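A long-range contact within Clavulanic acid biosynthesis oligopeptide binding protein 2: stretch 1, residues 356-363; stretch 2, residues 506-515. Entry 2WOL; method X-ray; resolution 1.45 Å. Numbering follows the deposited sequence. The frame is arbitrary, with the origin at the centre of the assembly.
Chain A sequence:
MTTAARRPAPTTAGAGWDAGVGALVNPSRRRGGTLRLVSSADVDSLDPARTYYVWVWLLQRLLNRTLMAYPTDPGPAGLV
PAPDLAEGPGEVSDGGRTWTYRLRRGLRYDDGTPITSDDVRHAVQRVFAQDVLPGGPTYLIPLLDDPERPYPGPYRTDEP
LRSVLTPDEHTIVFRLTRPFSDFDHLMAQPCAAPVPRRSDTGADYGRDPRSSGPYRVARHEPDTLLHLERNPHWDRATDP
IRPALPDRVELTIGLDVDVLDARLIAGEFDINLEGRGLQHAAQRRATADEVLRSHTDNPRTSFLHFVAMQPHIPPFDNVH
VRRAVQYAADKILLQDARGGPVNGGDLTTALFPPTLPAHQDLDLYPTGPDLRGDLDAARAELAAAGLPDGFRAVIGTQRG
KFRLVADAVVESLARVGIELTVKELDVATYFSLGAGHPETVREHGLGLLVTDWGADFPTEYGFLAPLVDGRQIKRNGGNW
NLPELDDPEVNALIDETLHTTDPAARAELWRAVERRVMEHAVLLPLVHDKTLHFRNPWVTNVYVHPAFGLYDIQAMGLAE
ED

Stretch 1, residues 356-363: LPAHQDLD
Stretch 2 (506-515) RAELWRAVER

Gln360 and Arg511 carry most of the polar contact. Gln360 NE2 donates to Glu514 OE1 at 2.8 Å and to Arg511 O at 3.1 Å. Its CB points toward the helix, and chi1 p, chi2 t and chi3 -33° bring the amide to both acceptors. Glu514 answers with an extended side chain, chi1 and chi2 both t, chi3 43°. Arg511 reaches back to the loop backbone. Its NE donates to Ala358 O and its NH2 to His359 O, each at 3.0 Å, so the edge of the guanidinium takes two successive carbonyls. The side chain is m, t, t with chi4 167°. A salt bridge within the helix, Arg511 NH1 to Glu508 OE2 at 2.8 Å, anchors the guanidinium from its own stretch.

Three waters extend the network. Water 1 links Gln360 N (2.9 Å) to Glu514 OE1 (2.8 Å). Water 2 links Gln360 OE1 to Arg515 NE, both 2.8 Å. Water 3 joins Asp361 O and, weakly, Arg515 NH2, again both 2.8 Å.

Stretch 2 is helical throughout, phi/psi near -62/-42. Stretch 1 opens with a type I turn, Leu356 to His359, closed by His359 N to Leu356 O at 3.0 Å. Gln360 (-147/162), Asp361 (-74/118) and Leu362 (-153/114) are extended. The stretches run in the same general direction: Ala358 CA lies 4.6 Å from Ala507 CA, and Leu362 CA 7.3 Å from Arg515 CA.

Small residues suit the close end. Ala358 CB is 3.6 Å from Trp510 CB and 3.6 Å from Ala507 O. Pro357 CB meets Ala507 CB at 4.3 Å. At the far end buried Leu362, t/p, places CD2 3.8 Å from Glu514 CG. Its CD1 covers one guanidinium face of Arg515, 3.7 Å from NH2. The contact buries 502 Å².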

# COMPACT_ATOMS: atom_id res chain seq x y z
N LEU A 356 -12.54 -3.42 -3.11
CA LEU A 356 -12.33 -4.11 -4.38
C LEU A 356 -13.60 -4.78 -4.88
O LEU A 356 -14.33 -5.38 -4.09
CB LEU A 356 -11.19 -5.13 -4.25
CG LEU A 356 -9.84 -4.61 -3.74
CD1 LEU A 356 -8.84 -5.74 -3.71
CD2 LEU A 356 -9.32 -3.45 -4.59
N PRO A 357 -13.87 -4.67 -6.20
CA PRO A 357 -15.04 -5.26 -6.84
C PRO A 357 -15.28 -6.74 -6.51
O PRO A 357 -16.43 -7.14 -6.34
CB PRO A 357 -14.74 -5.10 -8.34
CG PRO A 357 -13.93 -3.86 -8.39
CD PRO A 357 -13.06 -3.89 -7.16
N ALA A 358 -14.21 -7.52 -6.39
CA ALA A 358 -14.33 -8.96 -6.17
C ALA A 358 -14.68 -9.35 -4.73
O ALA A 358 -14.94 -10.53 -4.46
CB ALA A 358 -13.07 -9.68 -6.62
N HIS A 359 -14.69 -8.38 -3.82
CA HIS A 359 -15.07 -8.65 -2.43
C HIS A 359 -16.34 -9.50 -2.36
O HIS A 359 -17.35 -9.21 -3.02
CB HIS A 359 -15.26 -7.35 -1.65
CG HIS A 359 -15.56 -7.56 -0.20
ND1 HIS A 359 -16.83 -7.41 0.32
CD2 HIS A 359 -14.76 -7.90 0.83
CE1 HIS A 359 -16.79 -7.65 1.62
NE2 HIS A 359 -15.55 -7.95 1.96
N GLN A 360 -16.29 -10.57 -1.58
CA GLN A 360 -17.37 -11.55 -1.52
C GLN A 360 -17.53 -12.16 -0.14
O GLN A 360 -16.60 -12.11 0.68
CB GLN A 360 -17.11 -12.68 -2.53
CG GLN A 360 -15.87 -13.51 -2.19
CD GLN A 360 -15.59 -14.63 -3.17
OE1 GLN A 360 -16.51 -15.22 -3.75
NE2 GLN A 360 -14.31 -14.95 -3.36
N ASP A 361 -18.70 -12.75 0.10
CA ASP A 361 -18.91 -13.59 1.28
C ASP A 361 -18.19 -14.91 1.07
O ASP A 361 -18.50 -15.65 0.13
CB ASP A 361 -20.40 -13.88 1.47
CG ASP A 361 -21.18 -12.66 1.90
OD1 ASP A 361 -20.57 -11.61 2.21
OD2 ASP A 361 -22.43 -12.77 1.92
N LEU A 362 -17.23 -15.19 1.93
CA LEU A 362 -16.45 -16.42 1.83
C LEU A 362 -15.96 -16.78 3.22
O LEU A 362 -15.17 -16.05 3.82
CB LEU A 362 -15.28 -16.23 0.85
CG LEU A 362 -14.34 -17.41 0.60
CD1 LEU A 362 -15.06 -18.58 -0.09
CD2 LEU A 362 -13.15 -16.95 -0.23
N ASP A 363 -16.46 -17.90 3.74
CA ASP A 363 -16.08 -18.37 5.07
C ASP A 363 -16.04 -19.89 5.06
O ASP A 363 -16.97 -20.56 5.50
CB ASP A 363 -17.06 -17.84 6.13
CG ASP A 363 -16.62 -18.16 7.55
OD1 ASP A 363 -15.44 -18.51 7.78
OD2 ASP A 363 -17.48 -18.05 8.46
N ARG A 506 -14.12 -10.12 -14.90
CA ARG A 506 -12.84 -10.07 -14.20
C ARG A 506 -13.03 -10.27 -12.69
O ARG A 506 -12.27 -11.00 -12.06
CB ARG A 506 -12.12 -8.75 -14.48
CG ARG A 506 -10.65 -8.75 -14.10
CD ARG A 506 -9.83 -7.70 -14.84
NE ARG A 506 -10.08 -6.34 -14.39
CZ ARG A 506 -10.45 -5.33 -15.19
NH1 ARG A 506 -10.62 -5.53 -16.49
NH2 ARG A 506 -10.65 -4.13 -14.68
N ALA A 507 -14.06 -9.63 -12.13
CA ALA A 507 -14.39 -9.78 -10.72
C ALA A 507 -14.74 -11.23 -10.35
O ALA A 507 -14.31 -11.73 -9.32
CB ALA A 507 -15.51 -8.83 -10.32
N GLU A 508 -15.52 -11.89 -11.21
CA GLU A 508 -15.90 -13.29 -10.98
C GLU A 508 -14.70 -14.23 -11.02
O GLU A 508 -14.63 -15.17 -10.24
CB GLU A 508 -16.97 -13.75 -11.98
CG GLU A 508 -18.38 -13.24 -11.67
CD GLU A 508 -18.81 -13.53 -10.24
OE1 GLU A 508 -18.83 -14.72 -9.83
OE2 GLU A 508 -19.13 -12.57 -9.51
N LEU A 509 -13.77 -13.97 -11.93
CA LEU A 509 -12.53 -14.72 -11.99
C LEU A 509 -11.72 -14.54 -10.70
O LEU A 509 -11.19 -15.50 -10.16
CB LEU A 509 -11.69 -14.32 -13.20
CG LEU A 509 -12.20 -14.80 -14.57
CD1 LEU A 509 -11.55 -13.98 -15.68
CD2 LEU A 509 -11.97 -16.29 -14.78
N TRP A 510 -11.65 -13.30 -10.21
CA TRP A 510 -10.94 -13.02 -8.97
C TRP A 510 -11.57 -13.69 -7.76
O TRP A 510 -10.86 -14.13 -6.85
CB TRP A 510 -10.78 -11.52 -8.74
CG TRP A 510 -9.61 -10.94 -9.48
CD1 TRP A 510 -9.64 -10.03 -10.49
CD2 TRP A 510 -8.23 -11.26 -9.26
NE1 TRP A 510 -8.37 -9.75 -10.91
CE2 TRP A 510 -7.48 -10.49 -10.18
CE3 TRP A 510 -7.55 -12.11 -8.38
CZ2 TRP A 510 -6.08 -10.55 -10.24
CZ3 TRP A 510 -6.16 -12.17 -8.44
CH2 TRP A 510 -5.44 -11.39 -9.37
N ARG A 511 -12.90 -13.79 -7.76
CA ARG A 511 -13.61 -14.52 -6.72
C ARG A 511 -13.25 -16.00 -6.72
O ARG A 511 -13.12 -16.61 -5.66
CB ARG A 511 -15.12 -14.33 -6.85
CG ARG A 511 -15.56 -12.95 -6.42
CD ARG A 511 -17.02 -12.69 -6.67
NE ARG A 511 -17.39 -11.44 -6.03
CZ ARG A 511 -18.52 -10.77 -6.24
NH1 ARG A 511 -19.43 -11.23 -7.10
NH2 ARG A 511 -18.74 -9.64 -5.59
N ALA A 512 -13.08 -16.58 -7.91
CA ALA A 512 -12.63 -17.96 -8.04
C ALA A 512 -11.20 -18.13 -7.52
O ALA A 512 -10.90 -19.12 -6.85
CB ALA A 512 -12.74 -18.44 -9.48
N VAL A 513 -10.33 -17.17 -7.82
CA VAL A 513 -8.97 -17.18 -7.28
C VAL A 513 -8.99 -17.19 -5.75
O VAL A 513 -8.35 -18.04 -5.13
CB VAL A 513 -8.12 -15.98 -7.76
CG1 VAL A 513 -6.75 -15.97 -7.09
CG2 VAL A 513 -7.96 -16.02 -9.28
N GLU A 514 -9.73 -16.26 -5.15
CA GLU A 514 -9.78 -16.14 -3.70
C GLU A 514 -10.32 -17.41 -3.05
O GLU A 514 -9.79 -17.88 -2.04
CB GLU A 514 -10.61 -14.94 -3.26
CG GLU A 514 -10.52 -14.69 -1.76
CD GLU A 514 -11.39 -13.55 -1.28
OE1 GLU A 514 -12.55 -13.44 -1.74
OE2 GLU A 514 -10.91 -12.77 -0.44
N ARG A 515 -11.38 -17.96 -3.65
CA ARG A 515 -11.96 -19.21 -3.16
C ARG A 515 -10.92 -20.33 -3.18
O ARG A 515 -10.78 -21.05 -2.19
CB ARG A 515 -13.20 -19.59 -3.98
CG ARG A 515 -13.83 -20.91 -3.54
CD ARG A 515 -15.18 -21.14 -4.19
NE ARG A 515 -16.20 -20.22 -3.68
CZ ARG A 515 -16.97 -20.46 -2.61
NH1 ARG A 515 -16.84 -21.59 -1.93
NH2 ARG A 515 -17.86 -19.55 -2.24
O HOH W 1 -13.73 -11.30 -0.36
O HOH W 2 -16.67 -17.73 -4.92
O HOH W 3 -19.27 -18.38 -0.13